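Local coordinates for protein Cog5 (Kluyveromyces lactis, PDB 4U6U) that probably serves in the conserved oligomeric Golgi (COG) complex, pairing with Cog7 in a multisubunit assembly that tethers vesicles before fusion, at residues S111-T115 with L146-I150; T115-N121 with V153-K157. The protein carries 7 engineered substitutions. One frame throughout, in Å; residues are numbered along the deposited sequence.

In the fold
Running from the N terminus, the chain passes through two earlier helices before it enters helix 92-118, which, with the turn after it, supplies the first segment of both contacts. It then goes through the short helix 122-126 and helix 128-141, and comes back as helix 143-167. Contact 1 closes a loop of 30 residues, 111-115 with 146-150; contact 2 closes one of 31, 115-121 with 153-157. The segments alternate along the chain, so the two closures cross, and Thr115 belongs to both. Their centres lie about 9 Å apart: together they tie helix 92-118 to helix 143-167, which run in roughly the same direction at contact 1, within the C-terminal family region of Cog5.

Contact 1: S111-T115 with L146-I150; sequences STNLT and LFDTI
Both segments are helical, 111-115 inside helix 92-118 and 146-150 inside helix 143-167. Their local axes come within 10.0 Å and run roughly the same way, with a signed crossing angle of -37°. The nearest alpha carbons are those of Ser111 and Thr149, 5.9 Å apart. Leu146 leads the second segment. Its CA-CB bond points sideways, but the t,p rotamer carries CD1 to 4.0 Å from CD2 of Leu114, which is also t,p. Leucine suits both places because its branched end bridges helices at this spacing, and helix 128-141 lies against both side chains through Ile131 and Leu134 on Leu114 and Leu138 and Tyr139 on Leu146. Two near-parallel helices, 92-118 and 143-167, with helix 128-141 packed against both, are consistent with the all-helical, rod-like build of a tethering-complex subunit. Thr149, whose CA-CB bond points toward helix 92-118, is the most covered residue. In the m rotamer its OG1 is hydrogen-bonded to Asp145 O one turn back and sits 3.0 Å from Ser111 CB, while its CG2 lies 3.5 Å from Thr115 CG2 and 3.9 Å from Leu114 CD2. The small side chain of Ser111 admits the close approach, while Thr115 offers its methyl CG2; their hydroxyls are likewise turned onto their own helix, Ser111 OG to Leu107 O and Thr115 OG1 to Ser111 O at 2.7 Å. Ile150 starts away from the partner, yet CD1 swings back to 4.1 Å from Leu114 CD2.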
# COMPACT_ATOMS: atom_id res chain seq x y z
N SER B 111 -0.08 -0.04 9.53
CA SER B 111 -0.23 1.39 9.77
C SER B 111 -0.23 1.72 11.26
O SER B 111 0.34 2.73 11.68
CB SER B 111 -1.50 1.92 9.12
OG SER B 111 -2.66 1.32 9.67
N THR B 112 -0.87 0.88 12.07
CA THR B 112 -0.89 1.14 13.50
C THR B 112 0.47 0.84 14.11
O THR B 112 0.87 1.47 15.07
CB THR B 112 -1.98 0.32 14.24
OG1 THR B 112 -1.61 -1.06 14.27
CG2 THR B 112 -3.36 0.48 13.58
N ASN B 113 1.20 -0.12 13.55
CA ASN B 113 2.54 -0.39 14.07
C ASN B 113 3.55 0.68 13.64
O ASN B 113 4.50 0.97 14.36
CB ASN B 113 3.03 -1.78 13.62
CG ASN B 113 3.30 -2.70 14.80
OD1 ASN B 113 4.41 -2.73 15.33
ND2 ASN B 113 2.29 -3.46 15.20
N LEU B 114 3.35 1.26 12.47
CA LEU B 114 4.21 2.32 11.97
C LEU B 114 3.91 3.65 12.69
O LEU B 114 4.82 4.40 13.03
CB LEU B 114 4.06 2.49 10.46
CG LEU B 114 4.81 3.66 9.83
CD1 LEU B 114 6.31 3.51 10.03
CD2 LEU B 114 4.47 3.81 8.35
N THR B 115 2.63 3.94 12.87
CA THR B 115 2.25 5.18 13.55
C THR B 115 2.83 5.18 14.97
O THR B 115 3.50 6.12 15.37
CB THR B 115 0.68 5.38 13.60
OG1 THR B 115 0.03 4.16 13.99
CG2 THR B 115 0.12 5.80 12.26
N LEU B 146 -0.04 4.26 3.02
CA LEU B 146 1.19 4.77 3.60
C LEU B 146 1.09 6.27 3.82
O LEU B 146 1.55 6.80 4.84
CB LEU B 146 2.40 4.46 2.72
CG LEU B 146 3.67 5.17 3.19
CD1 LEU B 146 4.21 4.47 4.44
CD2 LEU B 146 4.73 5.20 2.11
N PHE B 147 0.45 6.96 2.88
CA PHE B 147 0.31 8.40 2.97
C PHE B 147 -0.71 8.81 4.02
O PHE B 147 -0.45 9.68 4.86
CB PHE B 147 -0.07 8.96 1.60
CG PHE B 147 0.92 8.66 0.52
CD1 PHE B 147 2.24 8.37 0.83
CD2 PHE B 147 0.53 8.63 -0.81
CE1 PHE B 147 3.16 8.09 -0.16
CE2 PHE B 147 1.44 8.35 -1.81
CZ PHE B 147 2.76 8.07 -1.49
N ASP B 148 -1.86 8.14 4.00
CA ASP B 148 -2.92 8.34 4.98
C ASP B 148 -2.47 7.93 6.36
O ASP B 148 -3.14 8.19 7.35
CB ASP B 148 -4.18 7.57 4.59
CG ASP B 148 -4.85 8.18 3.37
OD1 ASP B 148 -4.26 9.10 2.76
OD2 ASP B 148 -5.96 7.72 3.00
N THR B 149 -1.33 7.24 6.42
CA THR B 149 -0.70 6.91 7.68
C THR B 149 0.29 8.02 8.02
O THR B 149 0.30 8.51 9.15
CB THR B 149 0.01 5.55 7.65
OG1 THR B 149 -0.97 4.50 7.67
CG2 THR B 149 0.90 5.36 8.86
N ILE B 150 1.09 8.43 7.05
CA ILE B 150 2.03 9.52 7.28
C ILE B 150 1.23 10.79 7.57
O ILE B 150 1.58 11.55 8.47
CB ILE B 150 3.02 9.73 6.10
CG1 ILE B 150 4.38 9.09 6.41
CG2 ILE B 150 3.30 11.20 5.87
CD1 ILE B 150 4.31 7.71 7.03

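Contact 2: T115-N121 with V153-K157; sequences TRDCLNN and VLSSK
This partly buried contact joins the C-terminal end of helix 92-118, and the turn that follows, to the middle of helix 143-167. The backbone is helical through 115-118, then makes a type I turn from Cys118 to Asn121, the first residue to leave helical phi/psi, where phi becomes positive (52°), a value asparagine tolerates well. Thr115 and Val153 set the register, their CA atoms 5.8 Å apart; CG2 of Thr115 meets CG2 of Val153 at 3.5 Å. Compact, beta-branched Val153 also places CG1 4.1 Å from Cys118 CB and 3.8 Å from Leu119 CD2. At the end of the helix the Cys118 carbonyl is met by a lysine: Lys157 NZ donates to Cys118 O and to Asn121 OD1, both at 3.0 Å. Its long chain (chi1 m, chi2 t, chi3 128°, chi4 p) lets the ammonium reach across the gap; the side chain also touches helix 175-192, whose Asn185 OD1 receives Asn121 ND2. Near the surface, Leu119 (m,t) brings CD2 to 4.1 Å from Lys157 CG and CD1 to 3.6 Å from Ser156 OG.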
# COMPACT_ATOMS: atom_id res chain seq x y z
N THR B 115 2.63 3.94 12.87
CA THR B 115 2.25 5.18 13.55
C THR B 115 2.83 5.18 14.97
O THR B 115 3.50 6.12 15.37
CB THR B 115 0.68 5.38 13.60
OG1 THR B 115 0.03 4.16 13.99
CG2 THR B 115 0.12 5.80 12.26
N ARG B 116 2.61 4.08 15.68
CA ARG B 116 3.09 3.89 17.04
C ARG B 116 4.59 3.98 17.14
O ARG B 116 5.13 4.57 18.08
CB ARG B 116 2.55 2.57 17.58
CG ARG B 116 2.92 2.23 19.00
CD ARG B 116 2.02 1.10 19.45
NE ARG B 116 2.28 -0.15 18.77
CZ ARG B 116 1.33 -1.02 18.44
NH1 ARG B 116 0.05 -0.74 18.73
NH2 ARG B 116 1.63 -2.15 17.81
N ASP B 117 5.28 3.42 16.15
CA ASP B 117 6.74 3.42 16.17
C ASP B 117 7.29 4.81 15.81
O ASP B 117 8.44 5.11 16.05
CB ASP B 117 7.28 2.33 15.24
CG ASP B 117 7.24 0.93 15.88
OD1 ASP B 117 6.73 0.80 17.02
OD2 ASP B 117 7.72 -0.03 15.24
N CYS B 118 6.46 5.67 15.25
CA CYS B 118 6.93 7.00 14.87
C CYS B 118 6.66 8.06 15.94
O CYS B 118 7.42 9.01 16.11
CB CYS B 118 6.28 7.44 13.57
SG CYS B 118 7.08 6.81 12.13
N LEU B 119 5.56 7.89 16.67
CA LEU B 119 5.16 8.87 17.67
C LEU B 119 5.93 8.66 18.97
O LEU B 119 5.78 9.44 19.92
CB LEU B 119 3.65 8.81 17.93
CG LEU B 119 2.72 9.00 16.73
CD1 LEU B 119 1.27 8.84 17.17
CD2 LEU B 119 2.92 10.31 15.97
N ASN B 120 6.75 7.61 19.01
CA ASN B 120 7.53 7.34 20.21
C ASN B 120 8.84 8.13 20.27
O ASN B 120 9.56 8.07 21.27
CB ASN B 120 7.82 5.84 20.33
CG ASN B 120 8.40 5.45 21.69
OD1 ASN B 120 9.27 4.60 21.79
ND2 ASN B 120 7.91 6.10 22.74
N ASN B 121 9.14 8.88 19.21
CA ASN B 121 10.37 9.69 19.12
C ASN B 121 11.67 8.96 19.41
O ASN B 121 12.70 9.28 18.81
CB ASN B 121 10.29 10.90 20.07
CG ASN B 121 9.56 12.09 19.46
OD1 ASN B 121 9.01 12.02 18.36
ND2 ASN B 121 9.58 13.21 20.18
N VAL B 153 0.21 10.52 11.18
CA VAL B 153 1.36 10.72 12.07
C VAL B 153 1.77 12.18 12.16
O VAL B 153 1.95 12.72 13.25
CB VAL B 153 2.58 9.90 11.61
CG1 VAL B 153 3.85 10.45 12.24
CG2 VAL B 153 2.41 8.44 11.95
N LEU B 154 1.91 12.81 11.00
CA LEU B 154 2.32 14.20 10.94
C LEU B 154 1.33 15.06 11.71
O LEU B 154 1.72 15.87 12.56
CB LEU B 154 2.42 14.67 9.48
CG LEU B 154 2.87 16.11 9.24
CD1 LEU B 154 4.24 16.35 9.82
CD2 LEU B 154 2.86 16.45 7.77
N SER B 155 0.05 14.86 11.42
CA SER B 155 -1.02 15.60 12.07
C SER B 155 -1.00 15.41 13.59
O SER B 155 -1.44 16.27 14.35
CB SER B 155 -2.37 15.18 11.47
OG SER B 155 -3.37 16.14 11.77
N SER B 156 -0.48 14.28 14.04
CA SER B 156 -0.44 13.98 15.46
C SER B 156 0.68 14.75 16.13
O SER B 156 0.52 15.26 17.24
CB SER B 156 -0.27 12.47 15.69
OG SER B 156 -0.26 12.13 17.07
N LYS B 157 1.83 14.83 15.47
CA LYS B 157 2.95 15.55 16.05
C LYS B 157 2.65 17.06 16.12
O LYS B 157 2.90 17.68 17.15
CB LYS B 157 4.23 15.30 15.25
CG LYS B 157 4.78 13.88 15.39
CD LYS B 157 6.01 13.65 14.49
CE LYS B 157 7.21 13.07 15.25
NZ LYS B 157 6.86 11.97 16.20